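Long-range contacts in ecto-NAD+ glycohydrolase (CD38 molecule) (Bos taurus, PDB 3GC6), which is a glycosylated, disulfide-bonded ectoenzyme of the ADP-ribosyl cyclase family: residues 27-32 against 108-114; 82-87 against 102-107. The protein carries 1 engineered substitution. One frame throughout, in Å; residues are numbered along the deposited sequence.

Overall arrangement
Contact 1 (27-32 against 108-114) joins two helices, and contact 2 (82-87 against 102-107) lines the outer edge of the parallel sheet with a single bridge. Their centres lie about 14 Å apart; they meet directly, and 102-107 runs straight into 108-114. Across this junction Tyr31 OH lies 3.7 Å from Met104 CE, and Tyr113 CB packs 3.6 Å from Glu107 O. Hydrogen bonds of Thr105 OG1 with Asp108 OD2 and of Thr109 OG1 with Leu106 O fold the turn between them. The far side of helix 20-35 at contact 1 meets the second subunit, whereas no other chain touches contact 2. There the side chain of Trp87 is about 6 Å from a further sulfate ion, probably from the crystallisation liquor.

Contact 1 (27-32 against 108-114); sequences RCDTYT and DTLLGYL. With SO4 (sulfate ion), chain E.
Tyr31 lays its ring over the start of helix 110-115: Leu110 CA sits 3.7 Å from the ring centroid in a CH-pi contact, and Tyr31 CE2 is 3.7 Å from Leu110 CB. With chi1 t and chi2 93°, Tyr31 OH donates to Asp108 O at 2.6 Å, so one tyrosine serves both apolar packing and a loop carbonyl. The Tyr113 ring, also chi1 t, meets it obliquely, with centroids 5.4 Å apart and planes at 48°. Residues 27-32 are alpha-helical (helix 20-35); Asp108 and Thr109 precede helix 110-115. The axes of the short segments approach to 9.5 Å, their N-to-C directions 137° apart, with Arg27 level with Leu114 and Tyr31 with Leu110. Extended Arg27 (mtt) donates from NH1 to Leu114 O at 3.0 Å and also to Asp116 O, its length suiting it to the helix's carboxyl end. At the other end Thr109 is the N-cap: in rotamer p, its OG1 accepts from Gly112 N at 3.0 Å and also hydrogen-bonds Leu106 O. A CB on Gly112 would clash with that OG1. Cys28, in a disulfide with Cys44, sets CB 3.9 Å from Leu114 CD1. Thr30 OG1 lies 2.7 Å from sulfate O3, and this ion also bonds Ser41 of the second subunit. Such an oblique, roughly antiparallel helix pair beside a disulfide belongs to the helical part of the ADP-ribosyl cyclase fold.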
ATOM      1  N   ARG A  27      -9.331  -7.336  -1.284  1.00  4.22           N
ATOM      2  CA  ARG A  27      -9.868  -6.062  -0.792  1.00  4.25           C
ATOM      3  C   ARG A  27      -8.784  -5.227  -0.112  1.00  4.18           C
ATOM      4  O   ARG A  27      -8.762  -3.998  -0.237  1.00  4.23           O
ATOM      5  CB  ARG A  27     -11.052  -6.311   0.151  1.00  3.85           C
ATOM      6  CG  ARG A  27     -12.289  -6.774  -0.584  1.00  4.04           C
ATOM      7  CD  ARG A  27     -13.440  -6.976   0.388  1.00  3.96           C
ATOM      8  NE  ARG A  27     -14.684  -7.295  -0.309  1.00  4.47           N
ATOM      9  CZ  ARG A  27     -15.877  -7.375   0.284  1.00  3.99           C
ATOM     10  NH1 ARG A  27     -15.993  -7.206   1.594  1.00  4.26           N
ATOM     11  NH2 ARG A  27     -16.962  -7.631  -0.466  1.00  4.94           N
ATOM     12  N   CYS A  28      -7.890  -5.873   0.614  1.00  4.46           N
ATOM     13  CA  CYS A  28      -6.845  -5.131   1.307  1.00  4.56           C
ATOM     14  C   CYS A  28      -5.907  -4.447   0.301  1.00  4.54           C
ATOM     15  O   CYS A  28      -5.570  -3.266   0.451  1.00  4.36           O
ATOM     16  CB  CYS A  28      -6.062  -6.054   2.222  1.00  4.85           C
ATOM     17  SG  CYS A  28      -5.055  -5.177   3.408  1.00  5.00           S
ATOM     18  N   ASP A  29      -5.520  -5.174  -0.739  1.00  4.52           N
ATOM     19  CA  ASP A  29      -4.677  -4.549  -1.782  1.00  4.56           C
ATOM     20  C   ASP A  29      -5.413  -3.410  -2.469  1.00  4.51           C
ATOM     21  O   ASP A  29      -4.854  -2.329  -2.705  1.00  4.77           O
ATOM     22  CB  ASP A  29      -4.254  -5.595  -2.815  1.00  4.54           C
ATOM     23  CG  ASP A  29      -3.217  -6.587  -2.268  1.00  5.62           C
ATOM     24  OD1 ASP A  29      -2.539  -6.279  -1.269  1.00  4.77           O
ATOM     25  OD2 ASP A  29      -3.070  -7.694  -2.859  1.00  6.26           O
ATOM     26  N   THR A  30      -6.674  -3.643  -2.836  1.00  4.40           N
ATOM     27  CA  THR A  30      -7.462  -2.598  -3.462  1.00  4.45           C
ATOM     28  C   THR A  30      -7.556  -1.359  -2.571  1.00  4.53           C
ATOM     29  O   THR A  30      -7.348  -0.214  -2.999  1.00  4.97           O
ATOM     30  CB  THR A  30      -8.860  -3.150  -3.808  1.00  4.72           C
ATOM     31  OG1 THR A  30      -8.682  -4.152  -4.818  1.00  5.19           O
ATOM     32  CG2 THR A  30      -9.786  -2.021  -4.303  1.00  5.38           C
ATOM     33  N   TYR A  31      -7.873  -1.582  -1.310  1.00  4.20           N
ATOM     34  CA  TYR A  31      -8.045  -0.462  -0.413  1.00  4.34           C
ATOM     35  C   TYR A  31      -6.761   0.361  -0.225  1.00  4.56           C
ATOM     36  O   TYR A  31      -6.770   1.594  -0.380  1.00  4.84           O
ATOM     37  CB  TYR A  31      -8.548  -0.962   0.942  1.00  4.24           C
ATOM     38  CG  TYR A  31      -8.902   0.169   1.904  1.00  4.04           C
ATOM     39  CD1 TYR A  31     -10.209   0.652   1.975  1.00  4.21           C
ATOM     40  CD2 TYR A  31      -7.919   0.759   2.710  1.00  4.33           C
ATOM     41  CE1 TYR A  31     -10.569   1.712   2.834  1.00  4.39           C
ATOM     42  CE2 TYR A  31      -8.257   1.822   3.586  1.00  4.13           C
ATOM     43  CZ  TYR A  31      -9.594   2.282   3.643  1.00  4.06           C
ATOM     44  OH  TYR A  31      -9.957   3.290   4.528  1.00  4.62           O
ATOM     45  N   THR A  32      -5.668  -0.330   0.094  1.00  4.67           N
ATOM     46  CA  THR A  32      -4.442   0.352   0.483  1.00  4.88           C
ATOM     47  C   THR A  32      -3.754   1.009  -0.695  1.00  5.23           C
ATOM     48  O   THR A  32      -2.961   1.939  -0.490  1.00  5.49           O
ATOM     49  CB  THR A  32      -3.452  -0.588   1.143  1.00  5.00           C
ATOM     50  OG1 THR A  32      -3.185  -1.678   0.245  1.00  4.64           O
ATOM     51  CG2 THR A  32      -4.025  -1.147   2.459  1.00  4.48           C
ATOM     52  N   ASP A 108     -15.918   2.261   5.347  1.00  4.39           N
ATOM     53  CA  ASP A 108     -14.900   2.896   4.526  1.00  4.74           C
ATOM     54  C   ASP A 108     -13.521   2.900   5.210  1.00  4.34           C
ATOM     55  O   ASP A 108     -12.554   3.415   4.664  1.00  4.87           O
ATOM     56  CB  ASP A 108     -15.326   4.321   4.160  1.00  4.89           C
ATOM     57  CG  ASP A 108     -16.596   4.357   3.327  1.00  6.45           C
ATOM     58  OD1 ASP A 108     -16.622   3.650   2.272  1.00  6.42           O
ATOM     59  OD2 ASP A 108     -17.548   5.096   3.687  1.00  5.91           O
ATOM     60  N   THR A 109     -13.443   2.379   6.448  1.00  3.82           N
ATOM     61  CA  THR A 109     -12.145   2.149   7.077  1.00  3.90           C
ATOM     62  C   THR A 109     -11.537   0.897   6.429  1.00  3.38           C
ATOM     63  O   THR A 109     -12.251   0.126   5.777  1.00  3.94           O
ATOM     64  CB  THR A 109     -12.302   1.892   8.604  1.00  3.87           C
ATOM     65  OG1 THR A 109     -13.081   0.715   8.854  1.00  3.97           O
ATOM     66  CG2 THR A 109     -12.968   3.115   9.272  1.00  4.02           C
ATOM     67  N   LEU A 110     -10.237   0.659   6.632  1.00  3.75           N
ATOM     68  CA  LEU A 110      -9.619  -0.536   6.018  1.00  3.69           C
ATOM     69  C   LEU A 110     -10.348  -1.813   6.452  1.00  3.64           C
ATOM     70  O   LEU A 110     -10.818  -2.614   5.623  1.00  3.89           O
ATOM     71  CB  LEU A 110      -8.145  -0.613   6.384  1.00  3.73           C
ATOM     72  CG  LEU A 110      -7.290  -1.653   5.643  1.00  3.77           C
ATOM     73  CD1 LEU A 110      -5.802  -1.250   5.680  1.00  4.58           C
ATOM     74  CD2 LEU A 110      -7.480  -3.025   6.278  1.00  4.53           C
ATOM     75  N   LEU A 111     -10.476  -1.979   7.770  1.00  3.52           N
ATOM     76  CA  LEU A 111     -11.063  -3.222   8.268  1.00  3.42           C
ATOM     77  C   LEU A 111     -12.554  -3.333   7.900  1.00  3.20           C
ATOM     78  O   LEU A 111     -13.056  -4.440   7.639  1.00  3.46           O
ATOM     79  CB  LEU A 111     -10.836  -3.371   9.794  1.00  3.57           C
ATOM     80  CG  LEU A 111      -9.366  -3.583  10.175  1.00  3.86           C
ATOM     81  CD1 LEU A 111      -9.234  -3.678  11.698  1.00  4.20           C
ATOM     82  CD2 LEU A 111      -8.794  -4.887   9.499  1.00  4.11           C
ATOM     83  N   GLY A 112     -13.278  -2.200   7.985  1.00  3.43           N
ATOM     84  CA  GLY A 112     -14.695  -2.193   7.610  1.00  3.39           C
ATOM     85  C   GLY A 112     -14.859  -2.553   6.141  1.00  3.62           C
ATOM     86  O   GLY A 112     -15.807  -3.250   5.758  1.00  3.79           O
ATOM     87  N   TYR A 113     -13.953  -2.056   5.313  1.00  3.66           N
ATOM     88  CA  TYR A 113     -13.985  -2.367   3.897  1.00  3.85           C
ATOM     89  C   TYR A 113     -13.712  -3.847   3.634  1.00  3.47           C
ATOM     90  O   TYR A 113     -14.401  -4.484   2.819  1.00  4.15           O
ATOM     91  CB  TYR A 113     -12.967  -1.466   3.169  1.00  3.74           C
ATOM     92  CG  TYR A 113     -12.953  -1.633   1.664  1.00  4.44           C
ATOM     93  CD1 TYR A 113     -13.821  -0.903   0.877  1.00  5.23           C
ATOM     94  CD2 TYR A 113     -12.055  -2.489   1.032  1.00  4.65           C
ATOM     95  CE1 TYR A 113     -13.814  -1.045  -0.526  1.00  5.75           C
ATOM     96  CE2 TYR A 113     -12.031  -2.627  -0.364  1.00  4.75           C
ATOM     97  CZ  TYR A 113     -12.923  -1.909  -1.126  1.00  5.62           C
ATOM     98  OH  TYR A 113     -12.914  -2.032  -2.520  1.00  6.74           O
ATOM     99  N   LEU A 114     -12.721  -4.413   4.320  1.00  3.50           N
ATOM    100  CA  LEU A 114     -12.461  -5.849   4.132  1.00  3.77           C
ATOM    101  C   LEU A 114     -13.703  -6.690   4.460  1.00  3.66           C
ATOM    102  O   LEU A 114     -14.012  -7.636   3.747  1.00  3.97           O
ATOM    103  CB  LEU A 114     -11.328  -6.325   5.038  1.00  4.02           C
ATOM    104  CG  LEU A 114      -9.912  -6.324   4.506  1.00  5.64           C
ATOM    105  CD1 LEU A 114      -9.594  -5.153   3.607  1.00  6.00           C
ATOM    106  CD2 LEU A 114      -8.845  -6.599   5.641  1.00  5.23           C
TER
HETATM  107  S   SO4 E 279      -7.529  -3.301  -7.727  1.00 67.81           S
HETATM  108  O1  SO4 E 279      -7.541  -2.151  -6.825  1.00 68.05           O
HETATM  109  O2  SO4 E 279      -6.603  -3.040  -8.837  1.00 67.22           O
HETATM  110  O3  SO4 E 279      -7.108  -4.489  -6.985  1.00 66.87           O
HETATM  111  O4  SO4 E 279      -8.877  -3.515  -8.259  1.00 67.76           O

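Contact 2 (82-87 against 102-107); sequences GQQVFW and RLMTLE. With SO4 (sulfate ion), chain F.
Gly82, at phi 84°, adopts a backbone that would jam a CB against the preceding carbonyl. Gln83 O then accepts from Met104 N at 2.8 Å, while a water links Gln83 OE1 to Arg102 O (2.7 and 2.9 Å). Gln84 forms a single parallel bridge with Met104, CA atoms 5.2 Å apart; the second bond runs from Val85 N to Met104 O at 2.9 Å. Extended Val85, chi1 t, turns its branched side chain toward the partner, with CG2 3.6 Å from Leu103 CB. Its carbonyl O meets Thr105 CA at 3.4 Å in a CA-H...O contact and, through a second water, Leu106 N. Trp87, in rotamer p, donates from NE1 to Glu107 OE1 at 2.9 Å, pairing an indole NH with a carboxylate, although the position of that oxygen is less certain. Arg102, whose positive phi closes a Schellman motif after helix 91-101, sends NH1 to sulfate O1 (2.6 Å). Coming off that helix, residues 102-107 run beside the start of strand 85-88, the outermost strand of the parallel sheet; strand 164-170 borders its other edge, and Leu106 packs on helix 145-159.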
ATOM      1  N   GLY A  82     -13.468  15.529  11.319  1.00  5.32           N
ATOM      2  CA  GLY A  82     -14.452  16.195  10.484  1.00  5.46           C
ATOM      3  C   GLY A  82     -14.948  15.374   9.300  1.00  5.62           C
ATOM      4  O   GLY A  82     -15.840  15.818   8.564  1.00  6.25           O
ATOM      5  N   GLN A  83     -14.395  14.182   9.103  1.00  4.87           N
ATOM      6  CA  GLN A  83     -14.770  13.386   7.917  1.00  4.81           C
ATOM      7  C   GLN A  83     -15.611  12.137   8.252  1.00  4.58           C
ATOM      8  O   GLN A  83     -15.904  11.332   7.355  1.00  4.65           O
ATOM      9  CB  GLN A  83     -13.509  12.949   7.148  1.00  5.33           C
ATOM     10  CG  GLN A  83     -12.782  14.162   6.562  1.00  6.73           C
ATOM     11  CD  GLN A  83     -11.437  13.783   5.935  1.00  8.32           C
ATOM     12  OE1 GLN A  83     -11.254  12.660   5.477  1.00  8.59           O
ATOM     13  NE2 GLN A  83     -10.478  14.709   5.975  1.00  9.76           N
ATOM     14  N   GLN A  84     -15.994  11.972   9.523  1.00  3.98           N
ATOM     15  CA  GLN A  84     -16.586  10.710   9.937  1.00  3.93           C
ATOM     16  C   GLN A  84     -18.114  10.724   9.874  1.00  3.84           C
ATOM     17  O   GLN A  84     -18.755  11.702  10.328  1.00  4.20           O
ATOM     18  CB  GLN A  84     -16.154  10.402  11.380  1.00  3.88           C
ATOM     19  CG  GLN A  84     -16.428   8.988  11.857  1.00  4.36           C
ATOM     20  CD  GLN A  84     -15.532   8.625  13.036  1.00  4.57           C
ATOM     21  OE1 GLN A  84     -14.486   9.248  13.256  1.00  5.39           O
ATOM     22  NE2 GLN A  84     -15.941   7.623  13.790  1.00  5.12           N
ATOM     23  N   VAL A  85     -18.678   9.636   9.323  1.00  3.31           N
ATOM     24  CA  VAL A  85     -20.122   9.460   9.207  1.00  3.76           C
ATOM     25  C   VAL A  85     -20.578   8.203   9.948  1.00  3.71           C
ATOM     26  O   VAL A  85     -19.959   7.123   9.795  1.00  3.87           O
ATOM     27  CB  VAL A  85     -20.497   9.287   7.735  1.00  3.94           C
ATOM     28  CG1 VAL A  85     -21.984   8.937   7.603  1.00  4.28           C
ATOM     29  CG2 VAL A  85     -20.205  10.621   6.990  1.00  4.47           C
ATOM     30  N   PHE A  86     -21.638   8.343  10.746  1.00  3.43           N
ATOM     31  CA  PHE A  86     -22.331   7.225  11.395  1.00  3.54           C
ATOM     32  C   PHE A  86     -23.676   7.086  10.714  1.00  3.78           C
ATOM     33  O   PHE A  86     -24.161   8.025  10.062  1.00  3.76           O
ATOM     34  CB  PHE A  86     -22.576   7.552  12.868  1.00  3.57           C
ATOM     35  CG  PHE A  86     -21.324   7.652  13.665  1.00  3.55           C
ATOM     36  CD1 PHE A  86     -20.876   6.552  14.419  1.00  3.66           C
ATOM     37  CD2 PHE A  86     -20.570   8.830  13.655  1.00  4.40           C
ATOM     38  CE1 PHE A  86     -19.671   6.654  15.173  1.00  4.52           C
ATOM     39  CE2 PHE A  86     -19.386   8.933  14.383  1.00  4.69           C
ATOM     40  CZ  PHE A  86     -18.938   7.845  15.150  1.00  4.59           C
ATOM     41  N   TRP A  87     -24.272   5.905  10.819  1.00  3.57           N
ATOM     42  CA  TRP A  87     -25.561   5.705  10.167  1.00  3.82           C
ATOM     43  C   TRP A  87     -26.299   4.578  10.865  1.00  3.88           C
ATOM     44  O   TRP A  87     -25.689   3.732  11.521  1.00  4.32           O
ATOM     45  CB  TRP A  87     -25.369   5.406   8.663  1.00  4.12           C
ATOM     46  CG  TRP A  87     -24.587   4.117   8.411  1.00  4.36           C
ATOM     47  CD1 TRP A  87     -23.216   3.967   8.328  1.00  3.84           C
ATOM     48  CD2 TRP A  87     -25.136   2.819   8.234  1.00  4.72           C
ATOM     49  NE1 TRP A  87     -22.883   2.628   8.099  1.00  4.38           N
ATOM     50  CE2 TRP A  87     -24.058   1.910   8.052  1.00  4.89           C
ATOM     51  CE3 TRP A  87     -26.448   2.327   8.219  1.00  4.84           C
ATOM     52  CZ2 TRP A  87     -24.266   0.546   7.830  1.00  5.65           C
ATOM     53  CZ3 TRP A  87     -26.656   0.961   8.022  1.00  5.68           C
ATOM     54  CH2 TRP A  87     -25.564   0.090   7.844  1.00  6.04           C
ATOM     55  N   ARG A 102     -16.986  12.617  -0.021  1.00  5.15           N
ATOM     56  CA  ARG A 102     -15.640  12.133   0.333  1.00  5.45           C
ATOM     57  C   ARG A 102     -15.482  12.089   1.859  1.00  5.55           C
ATOM     58  O   ARG A 102     -14.507  12.580   2.434  1.00  5.95           O
ATOM     59  CB  ARG A 102     -14.542  13.015  -0.301  1.00  6.22           C
ATOM     60  CG  ARG A 102     -14.669  13.253  -1.829  1.00  7.14           C
ATOM     61  CD  ARG A 102     -14.846  12.007  -2.679  1.00  9.60           C
ATOM     62  NE  ARG A 102     -14.689  12.298  -4.121  1.00 10.95           N
ATOM     63  CZ  ARG A 102     -15.674  12.604  -4.972  1.00 11.12           C
ATOM     64  NH1 ARG A 102     -16.929  12.674  -4.562  1.00 11.33           N
ATOM     65  NH2 ARG A 102     -15.405  12.848  -6.253  1.00 11.50           N
ATOM     66  N   LEU A 103     -16.493  11.525   2.507  1.00  5.00           N
ATOM     67  CA  LEU A 103     -16.464  11.253   3.950  1.00  4.51           C
ATOM     68  C   LEU A 103     -16.289   9.740   4.164  1.00  4.55           C
ATOM     69  O   LEU A 103     -16.262   8.939   3.205  1.00  4.86           O
ATOM     70  CB  LEU A 103     -17.785  11.696   4.607  1.00  4.56           C
ATOM     71  CG  LEU A 103     -18.124  13.164   4.339  1.00  4.53           C
ATOM     72  CD1 LEU A 103     -19.538  13.512   4.833  1.00  4.84           C
ATOM     73  CD2 LEU A 103     -17.075  14.112   4.926  1.00  5.71           C
ATOM     74  N   MET A 104     -16.140   9.326   5.420  1.00  4.12           N
ATOM     75  CA  MET A 104     -15.930   7.901   5.670  1.00  4.35           C
ATOM     76  C   MET A 104     -16.892   7.322   6.712  1.00  4.07           C
ATOM     77  O   MET A 104     -16.938   7.811   7.859  1.00  4.31           O
ATOM     78  CB  MET A 104     -14.496   7.599   6.122  1.00  4.96           C
ATOM     79  CG  MET A 104     -13.453   8.064   5.145  1.00  5.50           C
ATOM     80  SD  MET A 104     -11.756   7.882   5.818  1.00  8.52           S
ATOM     81  CE  MET A 104     -11.813   6.181   5.841  1.00  5.85           C
ATOM     82  N   THR A 105     -17.664   6.310   6.305  1.00  3.87           N
ATOM     83  CA  THR A 105     -18.403   5.464   7.251  1.00  3.90           C
ATOM     84  C   THR A 105     -17.472   4.378   7.820  1.00  3.88           C
ATOM     85  O   THR A 105     -16.326   4.258   7.381  1.00  4.00           O
ATOM     86  CB  THR A 105     -19.599   4.725   6.594  1.00  4.15           C
ATOM     87  OG1 THR A 105     -19.111   3.787   5.631  1.00  4.44           O
ATOM     88  CG2 THR A 105     -20.540   5.730   5.888  1.00  3.97           C
ATOM     89  N   LEU A 106     -18.019   3.576   8.738  1.00  4.04           N
ATOM     90  CA  LEU A 106     -17.252   2.473   9.318  1.00  3.99           C
ATOM     91  C   LEU A 106     -16.801   1.540   8.200  1.00  4.10           C
ATOM     92  O   LEU A 106     -15.707   0.991   8.250  1.00  4.19           O
ATOM     93  CB  LEU A 106     -18.123   1.726  10.326  1.00  4.39           C
ATOM     94  CG  LEU A 106     -17.474   0.558  11.091  1.00  4.82           C
ATOM     95  CD1 LEU A 106     -16.255   1.053  11.844  1.00  5.36           C
ATOM     96  CD2 LEU A 106     -18.487  -0.112  12.015  1.00  5.06           C
ATOM     97  N   GLU A 107     -17.661   1.357   7.199  1.00  4.02           N
ATOM     98  CA  GLU A 107     -17.353   0.445   6.098  1.00  4.59           C
ATOM     99  C   GLU A 107     -16.355   1.020   5.108  1.00  4.78           C
ATOM    100  O   GLU A 107     -15.961   0.344   4.154  1.00  4.90           O
ATOM    101  CB  GLU A 107     -18.654   0.017   5.409  1.00  5.09           C
ATOM    102  CG  GLU A 107     -19.605  -0.744   6.293  1.00  5.28           C
ATOM    103  CD  GLU A 107     -20.327   0.127   7.331  1.00  6.39           C
ATOM    104  OE1 GLU A 107     -20.490   1.342   7.107  1.00  5.20           O
ATOM    105  OE2 GLU A 107     -20.777  -0.390   8.358  1.00  8.04           O
TER
HETATM  106  S   SO4 F 280     -17.966  12.625  -8.209  1.00 17.30           S
HETATM  107  O1  SO4 F 280     -18.230  12.543  -6.768  1.00 17.37           O
HETATM  108  O2  SO4 F 280     -17.393  13.918  -8.550  1.00 17.26           O
HETATM  109  O3  SO4 F 280     -17.033  11.561  -8.572  1.00 17.18           O
HETATM  110  O4  SO4 F 280     -19.237  12.448  -8.916  1.00 17.04           O
HETATM  111  O   HOH W   1     -12.817  10.931   4.087  1.00 10.86           O
HETATM  112  O   HOH W   2     -20.390   4.451   9.918  1.00  3.71           O